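Local atomic coordinates of dual oxidase maturation factor 1 (Mus musculus, PDB entry 6WXU), a protein that probably supports the maturation of the oxidase DUOX1 and its transport from the endoplasmic reticulum to the plasma membrane. Residues Tyr179-Leu184 / Leu219-Phe223. Residues are numbered along the deposited sequence; the frame is centred on the assembly and turned at random.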
# COMPACT_ATOMS: atom_id res chain seq x y z
N TYR B 179 18.80 -21.23 -7.99
CA TYR B 179 19.55 -22.47 -7.88
C TYR B 179 21.02 -22.24 -7.57
O TYR B 179 21.64 -23.07 -6.89
CB TYR B 179 19.38 -23.29 -9.15
CG TYR B 179 18.03 -23.95 -9.21
CD1 TYR B 179 17.73 -25.01 -8.37
CD2 TYR B 179 17.05 -23.51 -10.08
CE1 TYR B 179 16.50 -25.61 -8.40
CE2 TYR B 179 15.82 -24.11 -10.12
CZ TYR B 179 15.55 -25.16 -9.28
OH TYR B 179 14.32 -25.77 -9.31
N ALA B 180 21.60 -21.13 -8.02
CA ALA B 180 22.97 -20.82 -7.61
C ALA B 180 23.05 -20.55 -6.12
O ALA B 180 24.00 -20.98 -5.46
CB ALA B 180 23.48 -19.62 -8.40
N SER B 181 22.05 -19.87 -5.56
CA SER B 181 22.04 -19.63 -4.12
C SER B 181 21.88 -20.92 -3.34
O SER B 181 22.51 -21.10 -2.29
CB SER B 181 20.93 -18.65 -3.77
OG SER B 181 20.88 -18.44 -2.37
N ALA B 182 21.05 -21.84 -3.84
CA ALA B 182 20.90 -23.13 -3.18
C ALA B 182 22.21 -23.90 -3.17
O ALA B 182 22.60 -24.47 -2.15
CB ALA B 182 19.81 -23.94 -3.87
N MET B 183 22.91 -23.94 -4.31
CA MET B 183 24.20 -24.62 -4.36
C MET B 183 25.19 -24.00 -3.39
O MET B 183 25.99 -24.71 -2.76
CB MET B 183 24.76 -24.59 -5.78
CG MET B 183 23.95 -25.38 -6.79
SD MET B 183 23.91 -27.15 -6.44
CE MET B 183 22.25 -27.32 -5.80
N LEU B 184 25.18 -22.67 -3.26
CA LEU B 184 26.11 -22.03 -2.33
C LEU B 184 25.79 -22.38 -0.89
O LEU B 184 26.70 -22.55 -0.07
CB LEU B 184 26.10 -20.52 -2.54
CG LEU B 184 26.85 -20.02 -3.77
CD1 LEU B 184 26.81 -18.52 -3.83
CD2 LEU B 184 28.27 -20.51 -3.73
N LEU B 219 29.34 -25.76 -9.24
CA LEU B 219 27.97 -25.93 -9.73
C LEU B 219 27.20 -24.62 -9.69
O LEU B 219 26.38 -24.36 -10.58
CB LEU B 219 27.25 -27.00 -8.90
CG LEU B 219 26.81 -28.24 -9.67
CD1 LEU B 219 28.01 -28.94 -10.27
CD2 LEU B 219 26.05 -29.16 -8.76
N ALA B 220 27.43 -23.79 -8.68
CA ALA B 220 26.81 -22.47 -8.66
C ALA B 220 27.26 -21.64 -9.85
O ALA B 220 26.46 -20.92 -10.46
CB ALA B 220 27.13 -21.75 -7.35
N LEU B 221 28.55 -21.72 -10.20
CA LEU B 221 29.02 -21.03 -11.39
C LEU B 221 28.31 -21.54 -12.64
O LEU B 221 27.92 -20.74 -13.50
CB LEU B 221 30.53 -21.21 -11.56
CG LEU B 221 31.43 -20.49 -10.57
CD1 LEU B 221 32.80 -20.36 -11.19
CD2 LEU B 221 30.86 -19.14 -10.24
N PHE B 222 28.15 -22.85 -12.76
CA PHE B 222 27.46 -23.41 -13.92
C PHE B 222 26.02 -22.92 -14.00
O PHE B 222 25.52 -22.63 -15.09
CB PHE B 222 27.49 -24.93 -13.87
CG PHE B 222 26.50 -25.58 -14.80
CD1 PHE B 222 26.76 -25.67 -16.15
CD2 PHE B 222 25.30 -26.09 -14.32
CE1 PHE B 222 25.86 -26.26 -17.00
CE2 PHE B 222 24.40 -26.67 -15.17
CZ PHE B 222 24.67 -26.76 -16.51
N PHE B 223 25.34 -22.82 -12.86
CA PHE B 223 23.95 -22.36 -12.88
C PHE B 223 23.86 -20.90 -13.30
O PHE B 223 23.01 -20.54 -14.12
CB PHE B 223 23.31 -22.56 -11.51
CG PHE B 223 22.70 -23.91 -11.34
CD1 PHE B 223 21.53 -24.24 -11.99
CD2 PHE B 223 23.30 -24.85 -10.53
CE1 PHE B 223 20.97 -25.48 -11.84
CE2 PHE B 223 22.74 -26.10 -10.38
CZ PHE B 223 21.58 -26.41 -11.03
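Two consecutive helices, 170-199 and 203-224, both predicted to enter the membrane, fold back on each other as an antiparallel hairpin, and here Ala-180 lies level with Ala-220 across it. The CA atoms of Ala-180 and Ala-220 lie 4.3 Å apart. The local axes, at 177° to each other, come within 8.2 Å, an approach that small residues permit. The Ala-220 methyl CB sits 3.7 Å from the carbonyl O of Ala-180. Leu-184, one turn on, closes over the same methyl with its branch, CG and CD2, while Leu-184 also touches Val-70 and Asn-71 of helix 50-72.

Toward Tyr-179 the contact turns aromatic. The Phe-223 ring receives the Tyr-179 CB over one face, a CH-pi contact 3.9 Å from the centroid and displaced toward the CD1 and CE1 rim. The two rings are nearly parallel, at 22°, but slid apart to 5.7 Å between centroids, so they barely overlap. With its CG opposite the carbonyl carbon (chi1 -76°), the tyrosine leads its ring away from helix 203-224, and its OH hydrogen-bonds a polar side chain of a neighbouring protein chain. Met-183, flexible and unbranched, runs across the phenylalanine at about a right angle: its CG lies 3.8 Å from Phe-223 CD2, and the bend at chi2 brings SD to Leu-219 CD2, 3.7 Å away. The sulfur is also in oblique Met-aromatic contact with the Phe-223 ring. An alanine in place of Phe-223 would probably open a gap between the helices beside Tyr-179 CB and Met-183 CG, leaving both without the aromatic surface they share.

No hydrogen bond joins the segments; close alanine packing flanked by larger apolar side chains is characteristic of a helical hairpin, here one predicted to span the membrane.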